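Local coordinates for tyrosine-protein phosphatase non-receptor type 18 (Homo sapiens, PDB 2OC3) that removes phosphate from phosphotyrosine in proteins, acting on autophosphorylated tyrosine kinases, and is present here as its catalytic domain, at residues P260-L264 with F265-L269; T240-L243 with C244-Y248; R136-N140 with G141-C145; R121-E125 with F126-V130. One frame throughout, in Å; residues are numbered along the deposited sequence.

All four contacts lie in the tyrosine phosphatase domain, and along the chain they come in the order contact 4, contact 3, contact 2, contact 1. Contact 4 ends helix 116-125 and leads into strand 130-133 of the large mixed sheet; contact 3 is the two-stranded hairpin that follows that strand. Contact 2 lies on helix 238-254 and contact 1 at the start of the next helix, 264-272, their centres about 13 Å apart, touching where V267 and L264 pack on T245. Contacts 1 and 3 are on opposite sides of the chain's centre, about 33 Å apart between centres. Contacts 2 and 3 approach the probable substrate site from different elements, with nearest atoms about 10 Å apart.

Contact 1: P260-L264 with F265-L269; sequences PDFSL and FDVVL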
loop_
_atom_site.group_PDB
_atom_site.type_symbol
_atom_site.label_atom_id
_atom_site.label_comp_id
_atom_site.label_asym_id
_atom_site.label_seq_id
_atom_site.Cartn_x
_atom_site.Cartn_y
_atom_site.Cartn_z
ATOM N N PRO A 260 -5.670 19.364 17.764
ATOM C CA PRO A 260 -5.453 20.731 17.288
ATOM C C PRO A 260 -4.033 20.989 16.784
ATOM O O PRO A 260 -3.819 21.894 15.979
ATOM C CB PRO A 260 -5.753 21.592 18.529
ATOM C CG PRO A 260 -5.566 20.669 19.670
ATOM C CD PRO A 260 -6.019 19.340 19.201
ATOM N N ASP A 261 -3.094 20.169 17.233
ATOM C CA ASP A 261 -1.729 20.213 16.742
ATOM C C ASP A 261 -1.457 19.109 15.723
ATOM O O ASP A 261 -0.320 18.665 15.591
ATOM C CB ASP A 261 -0.748 20.092 17.906
ATOM C CG ASP A 261 -0.938 18.812 18.712
ATOM O OD1 ASP A 261 -1.870 18.016 18.418
ATOM O OD2 ASP A 261 -0.137 18.600 19.644
ATOM N N PHE A 262 -2.505 18.647 15.034
ATOM C CA PHE A 262 -2.336 17.645 13.977
ATOM C C PHE A 262 -1.257 18.078 12.987
ATOM O O PHE A 262 -1.223 19.230 12.511
ATOM C CB PHE A 262 -3.635 17.430 13.229
ATOM C CG PHE A 262 -3.494 16.513 12.032
ATOM C CD1 PHE A 262 -3.212 15.166 12.203
ATOM C CD2 PHE A 262 -3.617 17.007 10.752
ATOM C CE1 PHE A 262 -3.065 14.321 11.070
ATOM C CE2 PHE A 262 -3.490 16.168 9.644
ATOM C CZ PHE A 262 -3.210 14.834 9.834
ATOM N N SER A 263 -0.390 17.124 12.657
ATOM C CA SER A 263 0.742 17.362 11.800
ATOM C C SER A 263 0.783 16.252 10.737
ATOM O O SER A 263 1.031 15.092 11.060
ATOM C CB SER A 263 2.020 17.295 12.629
ATOM O OG SER A 263 3.172 17.373 11.796
ATOM N N LEU A 264 0.566 16.648 9.498
ATOM C CA LEU A 264 0.700 15.709 8.362
ATOM C C LEU A 264 2.178 15.321 8.196
ATOM O O LEU A 264 2.504 14.174 7.844
ATOM C CB LEU A 264 0.108 16.339 7.112
ATOM C CG LEU A 264 -0.125 15.494 5.878
ATOM C CD1 LEU A 264 -0.915 14.245 6.246
ATOM C CD2 LEU A 264 -0.890 16.333 4.861
ATOM N N PHE A 265 3.075 16.250 8.531
ATOM C CA PHE A 265 4.514 16.001 8.529
ATOM C C PHE A 265 4.817 14.792 9.410
ATOM O O PHE A 265 5.541 13.864 9.026
ATOM C CB PHE A 265 5.255 17.269 8.987
ATOM C CG PHE A 265 6.730 17.087 9.184
ATOM C CD1 PHE A 265 7.631 17.489 8.196
ATOM C CD2 PHE A 265 7.218 16.540 10.346
ATOM C CE1 PHE A 265 8.993 17.313 8.391
ATOM C CE2 PHE A 265 8.576 16.367 10.545
ATOM C CZ PHE A 265 9.453 16.758 9.558
ATOM N N ASP A 266 4.267 14.786 10.624
ATOM C CA ASP A 266 4.578 13.736 11.581
ATOM C C ASP A 266 4.038 12.379 11.110
ATOM O O ASP A 266 4.672 11.352 11.336
ATOM C CB ASP A 266 3.967 14.060 12.950
ATOM C CG ASP A 266 4.659 15.217 13.658
ATOM O OD1 ASP A 266 5.778 15.619 13.260
ATOM O OD2 ASP A 266 4.071 15.725 14.646
ATOM N N VAL A 267 2.884 12.391 10.449
ATOM C CA VAL A 267 2.282 11.139 9.937
ATOM C C VAL A 267 3.183 10.535 8.857
ATOM O O VAL A 267 3.510 9.354 8.911
ATOM C CB VAL A 267 0.857 11.354 9.380
ATOM C CG1 VAL A 267 0.327 10.072 8.726
ATOM C CG2 VAL A 267 -0.093 11.853 10.513
ATOM N N VAL A 268 3.590 11.361 7.896
ATOM C CA VAL A 268 4.432 10.879 6.810
ATOM C C VAL A 268 5.803 10.417 7.332
ATOM O O VAL A 268 6.284 9.355 6.944
ATOM C CB VAL A 268 4.576 11.926 5.721
ATOM C CG1 VAL A 268 5.600 11.458 4.647
ATOM C CG2 VAL A 268 3.170 12.217 5.084
ATOM N N LEU A 269 6.403 11.192 8.238
ATOM C CA LEU A 269 7.690 10.773 8.794
ATOM C C LEU A 269 7.561 9.428 9.474
ATOM O O LEU A 269 8.405 8.544 9.312
ATOM C CB LEU A 269 8.234 11.794 9.794
ATOM C CG LEU A 269 9.634 11.538 10.349
ATOM C CD1 LEU A 269 10.637 11.274 9.216
ATOM C CD2 LEU A 269 10.026 12.752 11.214
#
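S263 turns its hydroxyl back over the first turn of helix 264-272, where OG accepts from D266 N at 3.0 Å in an N-cap bond. A chi1 of 173° swings OG to the carbonyl side of the serine, facing the D266 N-H. The D266 side chain folds back alongside the serine, its OD2 3.3 Å from S263 CB, but the carboxylate makes no hydrogen bond to OG. The cap is seconded by S263 O, which receives only weak bonds from D266 N and V267 N. Regular helical bonding is established one residue on, with V268 N to L264 O at 3.0 Å and nearly straight at 172°. On another side of the turn the F262 ring and V267 cross obliquely, CE1 meeting CG2 at 3.9 Å. S263 OG lies at the edge of the F265 ring, near its plane.

F262 packs on V249 and L252 of helix 238-254 and meets F15 edge-to-face. L264 and V268 reach helix 282-296 at Y289, Y285 and L288, while F265 rests on E33, D36 and I37 of helix 29-47, so this helix start is wedged among three others.

Contact 2: T240-L243 with C244-Y248; sequences TGVL and CTVDY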
loop_
_atom_site.group_PDB
_atom_site.type_symbol
_atom_site.label_atom_id
_atom_site.label_comp_id
_atom_site.label_asym_id
_atom_site.label_seq_id
_atom_site.Cartn_x
_atom_site.Cartn_y
_atom_site.Cartn_z
ATOM N N THR A 240 1.953 4.017 -2.775
ATOM C CA THR A 240 1.473 3.212 -1.658
ATOM C C THR A 240 1.425 4.062 -0.387
ATOM O O THR A 240 0.442 4.014 0.385
ATOM C CB THR A 240 2.376 2.005 -1.487
ATOM O OG1 THR A 240 2.161 1.078 -2.573
ATOM C CG2 THR A 240 2.111 1.298 -0.194
ATOM N N GLY A 241 2.490 4.831 -0.161
ATOM C CA GLY A 241 2.499 5.698 1.024
ATOM C C GLY A 241 1.468 6.802 0.978
ATOM O O GLY A 241 0.893 7.147 2.014
ATOM N N VAL A 242 1.167 7.316 -0.208
ATOM C CA VAL A 242 0.077 8.294 -0.338
ATOM C C VAL A 242 -1.231 7.639 0.098
ATOM O O VAL A 242 -1.963 8.198 0.916
ATOM C CB VAL A 242 -0.039 8.859 -1.762
ATOM C CG1 VAL A 242 -1.338 9.674 -1.906
ATOM C CG2 VAL A 242 1.184 9.717 -2.063
ATOM N N LEU A 243 -1.563 6.473 -0.452
ATOM C CA LEU A 243 -2.819 5.812 -0.113
ATOM C C LEU A 243 -2.935 5.507 1.371
ATOM O O LEU A 243 -3.997 5.725 1.974
ATOM C CB LEU A 243 -3.015 4.513 -0.889
ATOM C CG LEU A 243 -3.392 4.665 -2.354
ATOM C CD1 LEU A 243 -3.496 3.347 -3.046
ATOM C CD2 LEU A 243 -4.726 5.418 -2.558
ATOM N N CYS A 244 -1.868 4.973 1.974
ATOM C CA CYS A 244 -1.924 4.619 3.402
ATOM C C CYS A 244 -2.106 5.865 4.241
ATOM O O CYS A 244 -2.865 5.859 5.243
ATOM C CB CYS A 244 -0.682 3.870 3.865
ATOM S SG CYS A 244 -0.529 2.199 3.113
ATOM N N THR A 245 -1.453 6.953 3.863
ATOM C CA THR A 245 -1.554 8.178 4.653
ATOM C C THR A 245 -2.956 8.786 4.522
ATOM O O THR A 245 -3.527 9.264 5.519
ATOM C CB THR A 245 -0.496 9.219 4.235
ATOM O OG1 THR A 245 0.810 8.652 4.400
ATOM C CG2 THR A 245 -0.622 10.479 5.092
ATOM N N VAL A 246 -3.526 8.772 3.317
ATOM C CA VAL A 246 -4.859 9.319 3.127
ATOM C C VAL A 246 -5.857 8.530 3.987
ATOM O O VAL A 246 -6.730 9.093 4.673
ATOM C CB VAL A 246 -5.253 9.278 1.632
ATOM C CG1 VAL A 246 -6.779 9.559 1.435
ATOM C CG2 VAL A 246 -4.388 10.224 0.824
ATOM N N ASP A 247 -5.730 7.214 3.982
ATOM C CA ASP A 247 -6.641 6.402 4.772
ATOM C C ASP A 247 -6.434 6.640 6.247
ATOM O O ASP A 247 -7.421 6.708 6.991
ATOM C CB ASP A 247 -6.460 4.908 4.524
ATOM C CG ASP A 247 -7.409 4.087 5.357
ATOM O OD1 ASP A 247 -8.593 4.009 4.962
ATOM O OD2 ASP A 247 -6.990 3.529 6.376
ATOM N N TYR A 248 -5.182 6.685 6.710
ATOM C CA TYR A 248 -4.887 6.970 8.126
ATOM C C TYR A 248 -5.559 8.288 8.571
ATOM O O TYR A 248 -6.249 8.351 9.619
ATOM C CB TYR A 248 -3.373 7.014 8.307
ATOM C CG TYR A 248 -2.879 7.182 9.733
ATOM C CD1 TYR A 248 -2.374 6.093 10.436
ATOM C CD2 TYR A 248 -2.810 8.444 10.317
ATOM C CE1 TYR A 248 -1.874 6.245 11.731
ATOM C CE2 TYR A 248 -2.315 8.599 11.608
ATOM C CZ TYR A 248 -1.866 7.492 12.294
ATOM O OH TYR A 248 -1.340 7.607 13.575
#
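Helix 238-254 starts at the end of the phosphate-binding loop of the tyrosine phosphatases, whose C-X5-R signature runs here from C233, the predicted phosphocysteine nucleophile, to R239. T240-D247 is a buried run of that helix, and T240 packs on C233 itself. Across the run, T245 grips G241 O twice. Its backbone N-H reaches that oxygen at 3.0 Å, and its hydroxyl OG1 donates to the same oxygen at 2.8 Å. The two donors arrive from opposite faces of the carbonyl plane, each about 30° out of it. What places the hydroxyl there is chi1 of -59°, which sets OG1 beside T245 N and anti to the carbonyl carbon, so that it leans back toward the preceding turn while CG2 takes the other branch.

One residue further round, V242 and V246 lie side by side and point the same way, V242 CG1 touching V246 CG2 at 4.1 Å. V246 CG2 also sits against V242 O, the acceptor of V246 N. C244 directs SG back toward T240, 3.4 Å from T240 O and 4.3 Å from T240 CG2. The main-chain bonds C244 N to T240 O and D247 N to L243 O carry the helix through the run. Outside it, the D247 carboxylate is held by a salt bridge to R219 and a hydrogen bond from Y105.

In this buried setting the T245 hydroxyl donates its hydrogen bond to a main-chain oxygen one turn back, which satisfies its donor within the helix and leaves the methyl CG2 to pack on V267 and L264 of helix 264-272.

Contact 3: R136-N140 with G141-C145; sequences REIEN and GRKRC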
loop_
_atom_site.group_PDB
_atom_site.type_symbol
_atom_site.label_atom_id
_atom_site.label_comp_id
_atom_site.label_asym_id
_atom_site.label_seq_id
_atom_site.Cartn_x
_atom_site.Cartn_y
_atom_site.Cartn_z
ATOM N N ARG A 136 -0.415 0.343 -12.927
ATOM C CA ARG A 136 -0.841 -0.580 -13.990
ATOM C C ARG A 136 0.198 -1.681 -14.147
ATOM O O ARG A 136 1.345 -1.506 -13.746
ATOM C CB ARG A 136 -0.967 0.158 -15.310
ATOM C CG ARG A 136 -2.152 1.132 -15.370
ATOM C CD ARG A 136 -2.045 2.052 -16.564
ATOM N NE ARG A 136 -0.937 2.984 -16.461
ATOM C CZ ARG A 136 -0.151 3.399 -17.445
ATOM N NH1 ARG A 136 -0.306 2.914 -18.676
ATOM N NH2 ARG A 136 0.834 4.251 -17.146
ATOM N N GLU A 137 -0.167 -2.756 -14.849
ATOM C CA GLU A 137 0.797 -3.825 -15.164
ATOM C C GLU A 137 2.023 -3.312 -15.916
ATOM O O GLU A 137 3.144 -3.686 -15.632
ATOM C CB GLU A 137 0.123 -4.900 -15.992
ATOM C CG GLU A 137 -0.776 -5.792 -15.240
ATOM C CD GLU A 137 -1.603 -6.599 -16.207
ATOM O OE1 GLU A 137 -1.002 -7.439 -16.903
ATOM O OE2 GLU A 137 -2.809 -6.289 -16.318
ATOM N N ILE A 138 1.773 -2.466 -16.915
ATOM C CA ILE A 138 2.808 -1.849 -17.758
ATOM C C ILE A 138 2.577 -0.357 -17.743
ATOM O O ILE A 138 1.431 0.084 -17.907
ATOM C CB ILE A 138 2.711 -2.337 -19.225
ATOM C CG1 ILE A 138 2.965 -3.852 -19.274
ATOM C CG2 ILE A 138 3.729 -1.619 -20.084
ATOM C CD1 ILE A 138 2.628 -4.478 -20.637
ATOM N N GLU A 139 3.614 0.405 -17.479
ATOM C CA GLU A 139 3.526 1.854 -17.490
ATOM C C GLU A 139 4.616 2.406 -18.376
ATOM O O GLU A 139 5.795 2.131 -18.141
ATOM C CB GLU A 139 3.656 2.396 -16.076
ATOM C CG GLU A 139 2.578 1.931 -15.110
ATOM C CD GLU A 139 2.629 2.614 -13.774
ATOM O OE1 GLU A 139 3.696 3.189 -13.392
ATOM O OE2 GLU A 139 1.569 2.568 -13.080
ATOM N N ASN A 140 4.194 3.157 -19.403
ATOM C CA ASN A 140 5.130 3.818 -20.314
ATOM C C ASN A 140 6.200 2.863 -20.835
ATOM O O ASN A 140 7.399 3.173 -20.836
ATOM C CB ASN A 140 5.733 5.038 -19.624
ATOM C CG ASN A 140 6.233 6.102 -20.602
ATOM O OD1 ASN A 140 5.850 6.132 -21.776
ATOM N ND2 ASN A 140 7.103 6.978 -20.107
ATOM N N GLY A 141 5.766 1.677 -21.236
ATOM C CA GLY A 141 6.682 0.758 -21.888
ATOM C C GLY A 141 7.556 -0.061 -20.962
ATOM O O GLY A 141 8.438 -0.766 -21.446
ATOM N N ARG A 142 7.271 -0.044 -19.651
ATOM C CA ARG A 142 8.028 -0.803 -18.657
ATOM C C ARG A 142 7.090 -1.665 -17.824
ATOM O O ARG A 142 6.025 -1.199 -17.431
ATOM C CB ARG A 142 8.794 0.150 -17.773
ATOM C CG ARG A 142 9.800 1.051 -18.556
ATOM C CD ARG A 142 10.752 1.699 -17.583
ATOM N NE ARG A 142 11.765 2.576 -18.181
ATOM C CZ ARG A 142 11.610 3.884 -18.393
ATOM N NH1 ARG A 142 10.470 4.512 -18.091
ATOM N NH2 ARG A 142 12.617 4.575 -18.919
ATOM N N LYS A 143 7.448 -2.922 -17.607
ATOM C CA LYS A 143 6.688 -3.797 -16.711
ATOM C C LYS A 143 6.832 -3.321 -15.266
ATOM O O LYS A 143 7.948 -3.081 -14.750
ATOM C CB LYS A 143 7.150 -5.256 -16.804
ATOM C CG LYS A 143 6.178 -6.286 -16.211
ATOM C CD LYS A 143 4.944 -6.450 -17.081
ATOM C CE LYS A 143 3.866 -7.318 -16.483
ATOM N NZ LYS A 143 3.935 -8.720 -16.991
ATOM N N ARG A 144 5.687 -3.139 -14.620
ATOM C CA ARG A 144 5.635 -2.603 -13.266
ATOM C C ARG A 144 4.963 -3.553 -12.258
ATOM O O ARG A 144 5.212 -3.438 -11.043
ATOM C CB ARG A 144 4.903 -1.253 -13.284
ATOM C CG ARG A 144 5.683 -0.164 -13.996
ATOM C CD ARG A 144 6.982 0.201 -13.265
ATOM N NE ARG A 144 7.639 1.342 -13.926
ATOM C CZ ARG A 144 8.951 1.573 -13.915
ATOM N NH1 ARG A 144 9.814 0.752 -13.322
ATOM N NH2 ARG A 144 9.402 2.637 -14.552
ATOM N N CYS A 145 4.143 -4.482 -12.727
ATOM C CA CYS A 145 3.493 -5.442 -11.858
ATOM C C CYS A 145 2.985 -6.598 -12.668
ATOM O O CYS A 145 2.338 -6.351 -13.706
ATOM C CB CYS A 145 2.312 -4.764 -11.153
ATOM S SG CYS A 145 1.476 -5.752 -9.871
HETATM O O HOH W 1 7.687 3.594 -16.781
HETATM O O HOH W 2 6.076 3.850 -14.029
#
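E139 and R144 cross at about a right angle on one side of the hairpin, E139 CB and CG each meeting R144 CG at 3.9 Å. The contact is through methylenes: carboxylate and guanidinium planes stand 83° apart, and E139 OE1 stays 4.4 Å from R144 NE, too far for a salt bridge. A water closes that gap, donating to E139 OE1 at 2.6 Å and accepting from R144 NE. A second water links E139 O with R142 NH1 and R144 NH2. R144 bends at chi2 (-66°), bringing one guanidinium face toward R142 CB; NH1 is hydrogen-bonded to Y66 OH. On the face that carries I138 and K143, I138 CG1 touches K143 CD at 3.9 Å, and K143 NZ pairs with E146.

Beneath these side chains, E139 and R142 form a hydrogen-bonded antiparallel pair closed by a type I' turn through N140 and G141. E137 O accepts from both R144 N and C145 N.

E139 OE2 also takes R136 N at 3.0 Å and a salt bridge from R239, the arginine that probably binds substrate. E139 therefore ties the hairpin to the phosphate loop, and its charge would be expected to help orient that guanidinium.

Contact 4: R121-E125 with F126-V130; sequences RLVWE and FGVKV
E125 extends from a chi1 of 176° and F126 turns back with a chi1 of -58°, which lays the glutamate chain flat over the phenyl ring. E125 CG stands above one face, 4.0 Å from the F126 ring centroid and almost directly along its normal, a CH-pi contact. The carboxylate continues over the ring with its plane only 6° from parallel, E125 CD lying 3.9 Å from F126 CZ. Its oxygens are bound beyond the ring, OE2 by S80 OG and OE1 by L81 N, probably holding it flat. At the ring's edge, F126 CD2 lies 3.3 Å from L122 O, the same oxygen that accepts from F126 N.

Beyond F126 the chain reverses. G127 takes positive phi, and its N-H reaches W124 O from well above the carbonyl plane, while V128 N bonds V123 O at 3.1 Å, in the plane of the V123 carbonyl. A water bridges V123 O and V128 O. V128 crosses V123 at about a right angle, its CB 3.9 Å from V123 CG1. L122 and V128 both pack on C230 of strand 229-232, and F126 meets F95 edge-to-face.

The bonds G127 N to W124 O and V128 N to V123 O, with G127 at C-prime and V123 against V128 as the apolar pair, make a Schellman motif that ends helix 116-125 and turns the chain into strand 130-133.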
loop_
_atom_site.group_PDB
_atom_site.type_symbol
_atom_site.label_atom_id
_atom_site.label_comp_id
_atom_site.label_asym_id
_atom_site.label_seq_id
_atom_site.Cartn_x
_atom_site.Cartn_y
_atom_site.Cartn_z
ATOM N N ARG A 121 0.145 -15.916 -0.552
ATOM C CA ARG A 121 0.380 -16.362 0.830
ATOM C C ARG A 121 0.175 -15.220 1.835
ATOM O O ARG A 121 -0.405 -15.393 2.923
ATOM C CB ARG A 121 1.805 -16.910 0.980
ATOM C CG ARG A 121 2.063 -18.266 0.322
ATOM C CD ARG A 121 3.589 -18.579 0.209
ATOM N NE ARG A 121 4.173 -18.756 1.514
ATOM C CZ ARG A 121 5.427 -18.451 1.873
ATOM N NH1 ARG A 121 6.323 -17.922 1.041
ATOM N NH2 ARG A 121 5.770 -18.734 3.103
ATOM N N LEU A 122 0.661 -14.031 1.460
ATOM C CA LEU A 122 0.502 -12.828 2.285
ATOM C C LEU A 122 -0.986 -12.530 2.453
ATOM O O LEU A 122 -1.472 -12.407 3.583
ATOM C CB LEU A 122 1.253 -11.633 1.659
ATOM C CG LEU A 122 1.181 -10.264 2.331
ATOM C CD1 LEU A 122 2.327 -9.391 1.803
ATOM C CD2 LEU A 122 -0.124 -9.546 2.053
ATOM N N VAL A 123 -1.709 -12.434 1.327
ATOM C CA VAL A 123 -3.121 -12.083 1.380
ATOM C C VAL A 123 -3.883 -13.125 2.232
ATOM O O VAL A 123 -4.712 -12.780 3.078
ATOM C CB VAL A 123 -3.674 -11.994 -0.047
ATOM C CG1 VAL A 123 -5.208 -11.938 -0.026
ATOM C CG2 VAL A 123 -3.058 -10.800 -0.765
ATOM N N TRP A 124 -3.589 -14.403 2.017
ATOM C CA TRP A 124 -4.328 -15.457 2.740
ATOM C C TRP A 124 -3.982 -15.473 4.236
ATOM O O TRP A 124 -4.826 -15.501 5.130
ATOM C CB TRP A 124 -3.984 -16.799 2.117
ATOM C CG TRP A 124 -4.927 -17.900 2.547
ATOM C CD1 TRP A 124 -4.794 -18.716 3.637
ATOM C CD2 TRP A 124 -6.187 -18.228 1.947
ATOM N NE1 TRP A 124 -5.879 -19.541 3.745
ATOM C CE2 TRP A 124 -6.729 -19.299 2.701
ATOM C CE3 TRP A 124 -6.885 -17.763 0.836
ATOM C CZ2 TRP A 124 -7.963 -19.862 2.403
ATOM C CZ3 TRP A 124 -8.106 -18.358 0.535
ATOM C CH2 TRP A 124 -8.619 -19.388 1.323
ATOM N N GLU A 125 -2.690 -15.478 4.515
ATOM C CA GLU A 125 -2.230 -15.642 5.910
ATOM C C GLU A 125 -2.793 -14.566 6.832
ATOM O O GLU A 125 -3.201 -14.864 7.972
ATOM C CB GLU A 125 -0.697 -15.627 5.989
ATOM C CG GLU A 125 -0.181 -15.703 7.437
ATOM C CD GLU A 125 1.298 -16.047 7.556
ATOM O OE1 GLU A 125 1.977 -16.284 6.532
ATOM O OE2 GLU A 125 1.740 -16.089 8.739
ATOM N N PHE A 126 -2.820 -13.318 6.364
ATOM C CA PHE A 126 -3.271 -12.203 7.178
ATOM C C PHE A 126 -4.759 -11.865 7.012
ATOM O O PHE A 126 -5.230 -10.908 7.622
ATOM C CB PHE A 126 -2.307 -11.003 6.978
ATOM C CG PHE A 126 -0.896 -11.369 7.344
ATOM C CD1 PHE A 126 -0.556 -11.512 8.668
ATOM C CD2 PHE A 126 0.043 -11.665 6.405
ATOM C CE1 PHE A 126 0.721 -11.904 9.027
ATOM C CE2 PHE A 126 1.311 -12.039 6.763
ATOM C CZ PHE A 126 1.634 -12.170 8.079
ATOM N N GLY A 127 -5.489 -12.694 6.255
ATOM C CA GLY A 127 -6.941 -12.516 6.157
ATOM C C GLY A 127 -7.398 -11.271 5.468
ATOM O O GLY A 127 -8.482 -10.731 5.745
ATOM N N VAL A 128 -6.545 -10.783 4.581
ATOM C CA VAL A 128 -6.857 -9.588 3.787
ATOM C C VAL A 128 -8.175 -9.723 3.035
ATOM O O VAL A 128 -8.462 -10.781 2.451
ATOM C CB VAL A 128 -5.710 -9.356 2.788
ATOM C CG1 VAL A 128 -6.058 -8.251 1.753
ATOM C CG2 VAL A 128 -4.423 -8.999 3.547
ATOM N N LYS A 129 -8.992 -8.674 3.130
ATOM C CA LYS A 129 -10.289 -8.581 2.469
ATOM C C LYS A 129 -10.226 -7.635 1.260
ATOM O O LYS A 129 -10.971 -7.822 0.296
ATOM C CB LYS A 129 -11.323 -8.068 3.468
ATOM C CG LYS A 129 -11.580 -9.051 4.610
ATOM C CD LYS A 129 -12.501 -8.511 5.688
ATOM N N VAL A 130 -9.350 -6.639 1.337
ATOM C CA VAL A 130 -9.261 -5.602 0.273
ATOM C C VAL A 130 -7.796 -5.352 -0.084
ATOM O O VAL A 130 -6.943 -5.169 0.802
ATOM C CB VAL A 130 -9.885 -4.292 0.722
ATOM C CG1 VAL A 130 -9.982 -3.311 -0.429
ATOM C CG2 VAL A 130 -11.279 -4.499 1.276
HETATM O O HOH W 3 -7.456 -13.568 2.790
#